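Putative aldehyde dehydrogenase AldY (PDB 4DNG) probably oxidises aldehydes to carboxylates using NAD+ as coenzyme, and may help protect Bacillus subtilis against stress from ethanol and related compounds. Local coordinates at residues A70-A75 with D113-Y118; E106-I111 with L159-I164; G327-E332 with F383-T388; Q334-L339 with G356-N361. All coordinates share one frame; numbering follows the deposited sequence.

Contact 1: A70-A75 with D113-Y118; sequences AVLQKA and DEAMTY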
loop_
_atom_site.group_PDB
_atom_site.type_symbol
_atom_site.label_atom_id
_atom_site.label_comp_id
_atom_site.label_asym_id
_atom_site.label_seq_id
_atom_site.Cartn_x
_atom_site.Cartn_y
_atom_site.Cartn_z
ATOM N N ALA A 70 2.748 9.411 28.261
ATOM C CA ALA A 70 3.790 10.033 29.095
ATOM C C ALA A 70 5.084 10.308 28.315
ATOM O O ALA A 70 5.658 11.410 28.382
ATOM C CB ALA A 70 4.077 9.168 30.311
ATOM N N VAL A 71 5.519 9.309 27.551
ATOM C CA VAL A 71 6.700 9.436 26.702
ATOM C C VAL A 71 6.543 10.598 25.708
ATOM O O VAL A 71 7.454 11.407 25.538
ATOM C CB VAL A 71 7.016 8.080 26.038
ATOM C CG1 VAL A 71 7.858 8.220 24.778
ATOM C CG2 VAL A 71 7.697 7.172 27.049
ATOM N N LEU A 72 5.366 10.720 25.111
ATOM C CA LEU A 72 5.134 11.765 24.117
ATOM C C LEU A 72 5.055 13.114 24.760
ATOM O O LEU A 72 5.578 14.088 24.202
ATOM C CB LEU A 72 3.865 11.511 23.312
ATOM C CG LEU A 72 3.837 10.168 22.577
ATOM C CD1 LEU A 72 2.420 9.862 22.085
ATOM C CD2 LEU A 72 4.861 10.106 21.447
ATOM N N GLN A 73 4.401 13.164 25.928
ATOM C CA GLN A 73 4.257 14.395 26.688
ATOM C C GLN A 73 5.628 14.946 27.041
ATOM O O GLN A 73 5.934 16.090 26.705
ATOM C CB GLN A 73 3.416 14.179 27.949
ATOM C CG GLN A 73 1.923 14.393 27.760
ATOM C CD GLN A 73 1.496 15.831 27.995
ATOM O OE1 GLN A 73 1.651 16.699 27.130
ATOM N NE2 GLN A 73 0.937 16.089 29.174
ATOM N N LYS A 74 6.468 14.130 27.683
ATOM C CA LYS A 74 7.801 14.592 28.074
ATOM C C LYS A 74 8.610 14.984 26.842
ATOM O O LYS A 74 9.317 15.986 26.867
ATOM C CB LYS A 74 8.518 13.553 28.925
ATOM C CG LYS A 74 7.776 13.221 30.220
ATOM C CD LYS A 74 8.700 12.656 31.281
ATOM C CE LYS A 74 7.937 12.333 32.558
ATOM N NZ LYS A 74 7.254 11.007 32.508
ATOM N N ALA A 75 8.455 14.217 25.754
ATOM C CA ALA A 75 9.050 14.550 24.456
ATOM C C ALA A 75 8.585 15.928 23.927
ATOM O O ALA A 75 9.413 16.817 23.734
ATOM C CB ALA A 75 8.792 13.444 23.436
ATOM N N ASP A 113 1.355 16.373 19.816
ATOM C CA ASP A 113 0.045 16.592 20.441
ATOM C C ASP A 113 -1.005 15.667 19.822
ATOM O O ASP A 113 -1.871 15.153 20.514
ATOM C CB ASP A 113 -0.398 18.052 20.274
ATOM C CG ASP A 113 0.379 19.027 21.168
ATOM O OD1 ASP A 113 1.055 18.574 22.121
ATOM O OD2 ASP A 113 0.314 20.261 20.911
ATOM N N GLU A 114 -0.905 15.445 18.513
ATOM C CA GLU A 114 -1.907 14.682 17.784
ATOM C C GLU A 114 -1.764 13.205 18.106
ATOM O O GLU A 114 -2.762 12.533 18.371
ATOM C CB GLU A 114 -1.842 14.980 16.285
ATOM C CG GLU A 114 -2.917 14.307 15.433
ATOM C CD GLU A 114 -4.344 14.761 15.735
ATOM O OE1 GLU A 114 -4.565 15.956 16.052
ATOM O OE2 GLU A 114 -5.263 13.914 15.642
ATOM N N ALA A 115 -0.522 12.727 18.162
ATOM C CA ALA A 115 -0.226 11.334 18.519
ATOM C C ALA A 115 -0.884 10.856 19.815
ATOM O O ALA A 115 -1.418 9.742 19.881
ATOM C CB ALA A 115 1.274 11.111 18.580
ATOM N N MET A 116 -0.848 11.701 20.839
ATOM C CA MET A 116 -1.465 11.388 22.114
ATOM C C MET A 116 -2.957 11.046 22.019
ATOM O O MET A 116 -3.471 10.286 22.837
ATOM C CB MET A 116 -1.269 12.551 23.077
ATOM C CG MET A 116 0.167 12.754 23.510
ATOM S SD MET A 116 0.294 14.182 24.588
ATOM C CE MET A 116 1.800 14.949 23.999
ATOM N N THR A 117 -3.645 11.606 21.029
ATOM C CA THR A 117 -5.081 11.386 20.866
ATOM C C THR A 117 -5.398 9.984 20.348
ATOM O O THR A 117 -6.525 9.500 20.494
ATOM C CB THR A 117 -5.729 12.419 19.923
ATOM O OG1 THR A 117 -5.273 12.210 18.580
ATOM C CG2 THR A 117 -5.401 13.840 20.366
ATOM N N TYR A 118 -4.417 9.324 19.751
ATOM C CA TYR A 118 -4.673 7.982 19.238
ATOM C C TYR A 118 -3.762 6.864 19.754
ATOM O O TYR A 118 -3.891 5.711 19.332
ATOM C CB TYR A 118 -4.770 7.982 17.710
ATOM C CG TYR A 118 -3.608 8.604 16.995
ATOM C CD1 TYR A 118 -2.333 8.063 17.107
ATOM C CD2 TYR A 118 -3.787 9.713 16.179
ATOM C CE1 TYR A 118 -1.262 8.614 16.430
ATOM C CE2 TYR A 118 -2.718 10.284 15.506
ATOM C CZ TYR A 118 -1.459 9.723 15.634
ATOM O OH TYR A 118 -0.381 10.260 14.981
#

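Contact 2: E106-I111 with L159-I164; sequences EQTIAI and LSMRSI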
loop_
_atom_site.group_PDB
_atom_site.type_symbol
_atom_site.label_atom_id
_atom_site.label_comp_id
_atom_site.label_asym_id
_atom_site.label_seq_id
_atom_site.Cartn_x
_atom_site.Cartn_y
_atom_site.Cartn_z
ATOM N N GLU A 106 7.005 24.390 15.719
ATOM C CA GLU A 106 5.585 24.347 16.080
ATOM C C GLU A 106 4.841 23.151 15.478
ATOM O O GLU A 106 4.171 22.410 16.205
ATOM C CB GLU A 106 4.889 25.679 15.809
ATOM C CG GLU A 106 5.046 26.621 17.001
ATOM C CD GLU A 106 4.886 28.085 16.655
ATOM O OE1 GLU A 106 4.376 28.403 15.560
ATOM O OE2 GLU A 106 5.274 28.928 17.490
ATOM N N GLN A 107 4.990 22.927 14.177
ATOM C CA GLN A 107 4.316 21.787 13.531
ATOM C C GLN A 107 4.709 20.435 14.099
ATOM O O GLN A 107 3.858 19.570 14.268
ATOM C CB GLN A 107 4.553 21.813 12.045
ATOM C CG GLN A 107 3.688 22.826 11.317
ATOM C CD GLN A 107 3.988 22.849 9.826
ATOM O OE1 GLN A 107 3.297 23.511 9.055
ATOM N NE2 GLN A 107 5.030 22.122 9.411
ATOM N N THR A 108 5.998 20.269 14.394
ATOM C CA THR A 108 6.568 19.094 15.083
ATOM C C THR A 108 5.893 18.816 16.445
ATOM O O THR A 108 5.541 17.680 16.754
ATOM C CB THR A 108 8.096 19.291 15.236
ATOM O OG1 THR A 108 8.671 19.493 13.935
ATOM C CG2 THR A 108 8.795 18.087 15.902
ATOM N N ILE A 109 5.699 19.868 17.233
ATOM C CA ILE A 109 4.939 19.816 18.469
ATOM C C ILE A 109 3.471 19.443 18.217
ATOM O O ILE A 109 2.904 18.571 18.904
ATOM C CB ILE A 109 5.043 21.173 19.185
ATOM C CG1 ILE A 109 6.455 21.334 19.767
ATOM C CG2 ILE A 109 3.946 21.344 20.233
ATOM C CD1 ILE A 109 6.892 22.773 19.964
ATOM N N ALA A 110 2.851 20.101 17.240
ATOM C CA ALA A 110 1.491 19.733 16.847
ATOM C C ALA A 110 1.379 18.219 16.586
ATOM O O ALA A 110 0.511 17.551 17.156
ATOM C CB ALA A 110 1.024 20.545 15.646
ATOM N N ILE A 111 2.286 17.681 15.780
ATOM C CA ILE A 111 2.323 16.236 15.511
ATOM C C ILE A 111 2.385 15.386 16.796
ATOM O O ILE A 111 1.672 14.387 16.918
ATOM C CB ILE A 111 3.472 15.880 14.561
ATOM C CG1 ILE A 111 3.167 16.386 13.157
ATOM C CG2 ILE A 111 3.718 14.385 14.522
ATOM C CD1 ILE A 111 4.404 16.625 12.318
ATOM N N LEU A 159 9.195 16.452 9.125
ATOM C CA LEU A 159 8.957 15.229 8.354
ATOM C C LEU A 159 9.401 13.966 9.081
ATOM O O LEU A 159 8.698 12.975 9.050
ATOM C CB LEU A 159 9.621 15.300 6.957
ATOM C CG LEU A 159 9.034 16.313 5.958
ATOM C CD1 LEU A 159 9.733 16.255 4.606
ATOM C CD2 LEU A 159 7.526 16.150 5.774
ATOM N N SER A 160 10.575 14.006 9.706
ATOM C CA SER A 160 11.017 12.954 10.592
ATOM C C SER A 160 9.942 12.645 11.652
ATOM O O SER A 160 9.510 11.492 11.802
ATOM C CB SER A 160 12.351 13.348 11.261
ATOM O OG SER A 160 13.388 13.490 10.290
ATOM N N MET A 161 9.495 13.662 12.383
ATOM C CA MET A 161 8.546 13.421 13.469
ATOM C C MET A 161 7.194 12.947 12.906
ATOM O O MET A 161 6.430 12.239 13.576
ATOM C CB MET A 161 8.386 14.680 14.303
ATOM C CG MET A 161 7.484 14.541 15.502
ATOM S SD MET A 161 8.368 13.502 16.645
ATOM C CE MET A 161 9.530 14.693 17.321
ATOM N N ARG A 162 6.912 13.294 11.654
ATOM C CA ARG A 162 5.679 12.815 11.017
ATOM C C ARG A 162 5.673 11.293 10.928
ATOM O O ARG A 162 4.616 10.696 10.779
ATOM C CB ARG A 162 5.454 13.455 9.653
ATOM C CG ARG A 162 4.033 13.347 9.153
ATOM C CD ARG A 162 3.958 13.621 7.660
ATOM N NE ARG A 162 4.739 12.645 6.907
ATOM C CZ ARG A 162 5.164 12.832 5.660
ATOM N NH1 ARG A 162 5.878 11.895 5.047
ATOM N NH2 ARG A 162 4.886 13.964 5.031
ATOM N N SER A 163 6.838 10.663 11.054
ATOM C CA SER A 163 6.873 9.207 11.076
ATOM C C SER A 163 7.248 8.651 12.429
ATOM O O SER A 163 6.757 7.592 12.838
ATOM C CB SER A 163 7.807 8.650 10.007
ATOM O OG SER A 163 7.383 9.106 8.743
ATOM N N ILE A 164 8.141 9.340 13.114
ATOM C CA ILE A 164 8.585 8.875 14.415
ATOM C C ILE A 164 7.410 8.802 15.415
ATOM O O ILE A 164 7.183 7.766 16.049
ATOM C CB ILE A 164 9.758 9.729 14.927
ATOM C CG1 ILE A 164 11.004 9.432 14.082
ATOM C CG2 ILE A 164 9.970 9.494 16.407
ATOM C CD1 ILE A 164 12.113 10.458 14.188
#

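Contact 3: G327-E332 with F383-T388; sequences GPLINE and FAPIAT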
loop_
_atom_site.group_PDB
_atom_site.type_symbol
_atom_site.label_atom_id
_atom_site.label_comp_id
_atom_site.label_asym_id
_atom_site.label_seq_id
_atom_site.Cartn_x
_atom_site.Cartn_y
_atom_site.Cartn_z
ATOM N N GLY A 327 16.866 33.099 2.956
ATOM C CA GLY A 327 18.196 32.703 3.369
ATOM C C GLY A 327 18.849 31.846 2.296
ATOM O O GLY A 327 18.392 31.802 1.146
ATOM N N PRO A 328 19.913 31.128 2.674
ATOM C CA PRO A 328 20.744 30.450 1.703
ATOM C C PRO A 328 20.090 29.196 1.226
ATOM O O PRO A 328 19.204 28.686 1.903
ATOM C CB PRO A 328 22.022 30.118 2.493
ATOM C CG PRO A 328 21.689 30.288 3.945
ATOM C CD PRO A 328 20.303 30.829 4.067
ATOM N N LEU A 329 20.495 28.701 0.062
ATOM C CA LEU A 329 20.058 27.355 -0.329
ATOM C C LEU A 329 20.913 26.318 0.410
ATOM O O LEU A 329 22.041 26.615 0.817
ATOM C CB LEU A 329 20.110 27.154 -1.846
ATOM C CG LEU A 329 19.128 28.004 -2.657
ATOM C CD1 LEU A 329 19.125 27.581 -4.121
ATOM C CD2 LEU A 329 17.720 27.927 -2.071
ATOM N N ILE A 330 20.373 25.113 0.573
ATOM C CA ILE A 330 20.982 24.070 1.390
ATOM C C ILE A 330 22.476 23.794 1.098
ATOM O O ILE A 330 23.252 23.576 2.015
ATOM C CB ILE A 330 20.143 22.779 1.306
ATOM C CG1 ILE A 330 20.696 21.654 2.212
ATOM C CG2 ILE A 330 20.050 22.334 -0.138
ATOM C CD1 ILE A 330 20.800 22.002 3.690
ATOM N N ASN A 331 22.863 23.819 -0.172
ATOM C CA ASN A 331 24.250 23.622 -0.574
ATOM C C ASN A 331 24.532 24.198 -1.977
ATOM O O ASN A 331 23.637 24.718 -2.641
ATOM C CB ASN A 331 24.607 22.126 -0.528
ATOM C CG ASN A 331 23.810 21.310 -1.526
ATOM O OD1 ASN A 331 23.685 21.684 -2.689
ATOM N ND2 ASN A 331 23.242 20.201 -1.067
ATOM N N GLU A 332 25.769 24.049 -2.434
ATOM C CA GLU A 332 26.223 24.572 -3.725
ATOM C C GLU A 332 25.626 23.848 -4.933
ATOM O O GLU A 332 25.405 24.474 -5.970
ATOM C CB GLU A 332 27.752 24.510 -3.795
ATOM C CG GLU A 332 28.376 25.016 -5.084
ATOM C CD GLU A 332 28.726 26.490 -5.046
ATOM O OE1 GLU A 332 29.185 26.983 -3.989
ATOM O OE2 GLU A 332 28.550 27.154 -6.091
ATOM N N PHE A 383 12.549 23.647 -5.355
ATOM C CA PHE A 383 12.910 24.121 -4.057
ATOM C C PHE A 383 14.013 25.151 -4.136
ATOM O O PHE A 383 15.081 24.961 -3.597
ATOM C CB PHE A 383 13.287 22.995 -3.121
ATOM C CG PHE A 383 12.647 23.133 -1.788
ATOM C CD1 PHE A 383 11.387 22.647 -1.567
ATOM C CD2 PHE A 383 13.271 23.820 -0.788
ATOM C CE1 PHE A 383 10.770 22.802 -0.354
ATOM C CE2 PHE A 383 12.662 23.983 0.432
ATOM C CZ PHE A 383 11.410 23.469 0.651
ATOM N N ALA A 384 13.750 26.202 -4.893
ATOM C CA ALA A 384 14.555 27.404 -4.944
ATOM C C ALA A 384 13.582 28.555 -4.949
ATOM O O ALA A 384 12.436 28.352 -5.279
ATOM C CB ALA A 384 15.371 27.414 -6.207
ATOM N N PRO A 385 13.995 29.758 -4.574
ATOM C CA PRO A 385 13.035 30.868 -4.637
ATOM C C PRO A 385 12.769 31.329 -6.073
ATOM O O PRO A 385 13.081 32.458 -6.447
ATOM C CB PRO A 385 13.673 31.957 -3.767
ATOM C CG PRO A 385 15.124 31.598 -3.654
ATOM C CD PRO A 385 15.333 30.181 -4.113
ATOM N N ILE A 386 12.191 30.430 -6.862
ATOM C CA ILE A 386 11.792 30.712 -8.230
ATOM C C ILE A 386 10.294 30.489 -8.353
ATOM O O ILE A 386 9.776 29.432 -7.989
ATOM C CB ILE A 386 12.561 29.835 -9.250
ATOM C CG1 ILE A 386 14.052 30.184 -9.231
ATOM C CG2 ILE A 386 12.040 30.044 -10.673
ATOM C CD1 ILE A 386 14.938 29.007 -9.599
ATOM N N ALA A 387 9.603 31.510 -8.841
ATOM C CA ALA A 387 8.162 31.440 -9.078
ATOM C C ALA A 387 7.893 31.507 -10.572
ATOM O O ALA A 387 8.641 32.148 -11.313
ATOM C CB ALA A 387 7.427 32.565 -8.352
ATOM N N THR A 388 6.834 30.825 -11.000
ATOM C CA THR A 388 6.429 30.797 -12.399
ATOM C C THR A 388 4.916 31.070 -12.495
ATOM O O THR A 388 4.100 30.372 -11.881
ATOM C CB THR A 388 6.803 29.453 -13.071
ATOM O OG1 THR A 388 8.189 29.163 -12.847
ATOM C CG2 THR A 388 6.543 29.499 -14.564
#

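Contact 4: Q334-L339 with G356-N361; sequences QIEKAL and GKRVGN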
loop_
_atom_site.group_PDB
_atom_site.type_symbol
_atom_site.label_atom_id
_atom_site.label_comp_id
_atom_site.label_asym_id
_atom_site.label_seq_id
_atom_site.Cartn_x
_atom_site.Cartn_y
_atom_site.Cartn_z
ATOM N N GLN A 334 22.660 22.777 -5.198
ATOM C CA GLN A 334 21.311 23.338 -5.371
ATOM C C GLN A 334 21.342 24.648 -6.133
ATOM O O GLN A 334 20.471 24.886 -6.971
ATOM C CB GLN A 334 20.620 23.573 -4.028
ATOM C CG GLN A 334 20.206 22.295 -3.336
ATOM C CD GLN A 334 19.114 21.569 -4.075
ATOM O OE1 GLN A 334 19.356 20.525 -4.689
ATOM N NE2 GLN A 334 17.901 22.125 -4.040
ATOM N N ILE A 335 22.331 25.496 -5.840
ATOM C CA ILE A 335 22.462 26.756 -6.547
ATOM C C ILE A 335 22.751 26.535 -8.038
ATOM O O ILE A 335 22.048 27.074 -8.877
ATOM C CB ILE A 335 23.495 27.696 -5.904
ATOM C CG1 ILE A 335 23.021 28.137 -4.516
ATOM C CG2 ILE A 335 23.669 28.937 -6.756
ATOM C CD1 ILE A 335 24.131 28.623 -3.606
ATOM N N GLU A 336 23.758 25.728 -8.357
ATOM C CA GLU A 336 24.113 25.444 -9.757
ATOM C C GLU A 336 22.886 24.890 -10.493
ATOM O O GLU A 336 22.606 25.274 -11.630
ATOM C CB GLU A 336 25.307 24.469 -9.864
ATOM C CG GLU A 336 26.506 24.768 -8.963
ATOM C CD GLU A 336 27.557 25.686 -9.573
ATOM O OE1 GLU A 336 27.362 26.196 -10.702
ATOM O OE2 GLU A 336 28.601 25.898 -8.912
ATOM N N LYS A 337 22.146 24.012 -9.818
ATOM C CA LYS A 337 20.923 23.430 -10.361
ATOM C C LYS A 337 19.857 24.474 -10.617
ATOM O O LYS A 337 19.152 24.414 -11.619
ATOM C CB LYS A 337 20.377 22.342 -9.432
ATOM C CG LYS A 337 21.014 20.984 -9.640
ATOM C CD LYS A 337 20.162 19.883 -9.042
ATOM C CE LYS A 337 20.733 18.515 -9.374
ATOM N NZ LYS A 337 19.675 17.469 -9.291
ATOM N N ALA A 338 19.746 25.436 -9.714
ATOM C CA ALA A 338 18.770 26.504 -9.854
ATOM C C ALA A 338 19.146 27.407 -11.018
ATOM O O ALA A 338 18.332 27.672 -11.901
ATOM C CB ALA A 338 18.696 27.312 -8.572
ATOM N N LEU A 339 20.391 27.869 -11.009
ATOM C CA LEU A 339 20.885 28.764 -12.024
ATOM C C LEU A 339 20.816 28.172 -13.427
ATOM O O LEU A 339 20.424 28.866 -14.359
ATOM C CB LEU A 339 22.301 29.195 -11.698
ATOM C CG LEU A 339 22.404 30.225 -10.571
ATOM C CD1 LEU A 339 23.872 30.497 -10.262
ATOM C CD2 LEU A 339 21.667 31.519 -10.900
ATOM N N GLY A 356 16.460 37.840 -9.952
ATOM C CA GLY A 356 17.276 37.679 -8.753
ATOM C C GLY A 356 18.758 37.620 -9.090
ATOM O O GLY A 356 19.157 37.894 -10.230
ATOM N N LYS A 357 19.571 37.250 -8.101
ATOM C CA LYS A 357 21.036 37.186 -8.254
ATOM C C LYS A 357 21.615 36.297 -7.161
ATOM O O LYS A 357 20.880 35.882 -6.265
ATOM C CB LYS A 357 21.673 38.590 -8.215
ATOM C CG LYS A 357 21.795 39.211 -6.828
ATOM C CD LYS A 357 21.991 40.716 -6.928
ATOM C CE LYS A 357 22.281 41.345 -5.573
ATOM N NZ LYS A 357 23.737 41.324 -5.262
ATOM N N ARG A 358 22.921 36.017 -7.243
ATOM C CA ARG A 358 23.596 35.152 -6.282
ATOM C C ARG A 358 24.494 35.961 -5.362
ATOM O O ARG A 358 25.496 36.515 -5.809
ATOM C CB ARG A 358 24.427 34.068 -6.984
ATOM C CG ARG A 358 25.412 33.389 -6.039
ATOM C CD ARG A 358 26.046 32.115 -6.577
ATOM N NE ARG A 358 26.668 31.377 -5.480
ATOM C CZ ARG A 358 27.281 30.200 -5.587
ATOM N NH1 ARG A 358 27.802 29.631 -4.500
ATOM N NH2 ARG A 358 27.368 29.579 -6.765
ATOM N N VAL A 359 24.139 36.011 -4.082
ATOM C CA VAL A 359 24.990 36.629 -3.070
ATOM C C VAL A 359 25.507 35.537 -2.139
ATOM O O VAL A 359 24.781 35.051 -1.264
ATOM C CB VAL A 359 24.248 37.707 -2.243
ATOM C CG1 VAL A 359 25.234 38.504 -1.403
ATOM C CG2 VAL A 359 23.453 38.637 -3.143
ATOM N N GLY A 360 26.764 35.155 -2.322
ATOM C CA GLY A 360 27.318 34.041 -1.575
ATOM C C GLY A 360 26.527 32.808 -1.961
ATOM O O GLY A 360 26.452 32.460 -3.142
ATOM N N ASN A 361 25.907 32.164 -0.977
ATOM C CA ASN A 361 25.112 30.973 -1.248
ATOM C C ASN A 361 23.589 31.228 -1.176
ATOM O O ASN A 361 22.771 30.287 -1.185
ATOM C CB ASN A 361 25.575 29.799 -0.371
ATOM C CG ASN A 361 27.089 29.611 -0.402
ATOM O OD1 ASN A 361 27.793 29.929 0.569
ATOM N ND2 ASN A 361 27.600 29.104 -1.524
#

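Contact 1: A70-A75 with D113-Y118
The side-chain amide of Gln73 meets the end of Met116: OE1 of Gln73 lies 3.6 Å from CE of Met116, a meeting set up by the fold of the glutamine chain at chi2 (-89°). The other flat group, the ring of Tyr118, faces its own helix rather than the partner; the carbonyl oxygens of Glu114 and Ala115 lie above one face, near its rim, and Pro166 also touches this ring. Nearer the backbone, SD of Met116 is 3.6 Å from CG of Gln73, and the two side chains cross at about a right angle. The same methionine runs past Leu72 in the opposite sense, its CG 3.9 Å from CB of Leu72, and the bend at its chi3 (-139°) brings CE within 3.8 Å of the Leu72 carbonyl carbon. This is antiparallel helix packing, 65-81 against 98-118, in the helical N-terminal part of the aldehyde dehydrogenase fold; the short axes approach to 9.5 Å at 169°. Deeper in the interface, CD1 of Leu72 rests 3.9 Å from CB of Ala115, the small alanine letting the leucine tip come close to the helix. With Met116 cut back to an alanine, a gap is likely to open between the helices beside Leu72 and Gln73, leaving the Gln73 chain without its lateral support. Phe194 of helix 183-196 packs against Leu72 as well, and Ala169 of helix 156-169 against Ala115. No hydrogen bond crosses between the segments, but Asp113 forms a salt bridge to Arg76, one turn beyond Leu72.

Contact 2: E106-I111 with L159-I164
Thr108, Ile111 and Met161 supply the apolar contact. The CG2 methyl of Thr108 is received by the curled side chain of Met161, lying 3.8 Å from both CB and CE of Met161. That curl follows from turns at chi2 (70°) and chi3 (78°), which fold the sulfur end back past the threonine, so that the two side chains cross nearly at right angles. Ile111 slides by Met161 in the opposite sense, its CG2 being 3.9 Å from CG of Met161. Carbon against backbone is the second kind: the same CG2 of Ile111 sits 3.6 Å from O of Met161, and its CD1 reaches to 4.2 Å from N of Arg162. Polar groups turn elsewhere. OG1 of Thr108 bonds to the Glu104 carbonyl in its own helix, and the guanidinium of Arg162 leads away from the interface to a long, weak ion pair with Glu253, a predicted active-site residue. Ile190 of helix 183-196 also packs on Met161. The contact joins helix 98-118 to helix 156-169, running side by side in the same direction with axes 9.2 Å apart at 5°; the latter packs on the Rossmann-like sheet of the coenzyme-binding domain.

Contact 3: G327-E332 with F383-T388
Leu329 alone carries its side of this contact, pressing its two methyls toward the turn that leads into strand 386-392. The close part is the meeting of CD2 with the proline ring: CD2 of Leu329 lies 3.9 Å from CD of Pro385, the side chains inclined to each other rather than parallel. With CG set anti to the carbonyl carbon (chi1 -66°), the branched end of the leucine points at the turn. Pro385 presents its ring from the centre of an inverse gamma turn, closed by a hydrogen bond of 2.6 Å from N of Ile386 to O of Ala384. The rest is looser. CD1 of Leu329 stands 4.3 Å from CB of Ala384, and CD2 of Leu329 is equally far from O of Phe383. The partly exposed Phe383 side chain stays well back. No hydrogen bond spans the two segments, and only 106 Å² is buried. Phe-Ala-Pro here matches the Phe-Gly-Pro of the family's conserved E-x-F-G-P motif; as in relatives, Phe383 probably lies beside the coenzyme, its side chain about 10 Å from Gly231 of the NAD+ site inferred by similarity. Lys279 bonds to the carbonyls of Ala384 in the turn and Ile386 at the start of the strand. The loop 327-332 leads into helix 332-347, where OD1 of Asn331 caps N of Gln334, and Leu329 is wedged between Ile335 of that helix, Leu363 of strand 362-369 and the turn before strand 386-392, in the catalytic domain.

Contact 4: Q334-L339 with G356-N361
Ile335, near the start of the segment, does most of the touching: its CD1 lies over one face of the Arg358 guanidinium, 3.8 Å above the plane and shifted toward the rim. The CG2 branch of Ile335 is 3.8 Å from NH2 of Arg358, and the two side chains cross almost at right angles. Arg358 reaches across the isoleucine because its CG is anti to the backbone N (chi1 165°) and the chain stays extended to NE. CD1 of Ile335 also runs up against the turn, 3.2 Å from O of Asn361 and 3.7 Å from CB of Asn361, a tight fit of methyl on carbonyl. The guanidinium is held by a salt bridge to Glu332 and by a bond within its own segment: NE of Arg358 gives a nearly straight hydrogen bond of 2.6 Å to O of Gly360 (176°), with the acceptor in the guanidinium plane. Arg358 extends from short strand 358-359, which forms a hairpin with strand 362-369; the backbone angles of Gly360 and Asn361 fit a type II' turn, and helix 332-347 packs across this edge of the catalytic-domain sheet. Next along the helix, Glu336 sends OE2 to the guanidinium edge, but at 4.4 Å from NH2 of Arg358 it falls short of a salt bridge. A leucine in place of Arg358 would probably leave the Gly360 carbonyl without its donor and the close pair of Glu332 and Glu336 less compensated. Leu339, a turn beyond Ile335, packs on Tyr366. OD1 of Asn361 is engaged by Gln32.

Overall arrangement
Contacts 1 and 2 share helix 98-118 and lie with centres 11 Å apart, using successive parts of it against helices 65-81 and 156-169. Contacts 3 and 4 are a second pair, centres 7 Å apart, joined directly by a 2.8 Å salt bridge between Glu332 OE2 and Arg358 NH2 and a probable hydrogen bond of 3.0 Å from Leu329 N to Asn361 O. Contacts 1 and 4 lie on opposite sides of the chain's centre, their own centres about 41 Å apart. Contacts 2 and 3, whose nearest atoms are about 8 Å apart, both come near the predicted active-site residue Glu253: its side chain is about 3 Å from that of Arg162 and about 9 Å from that of Phe383.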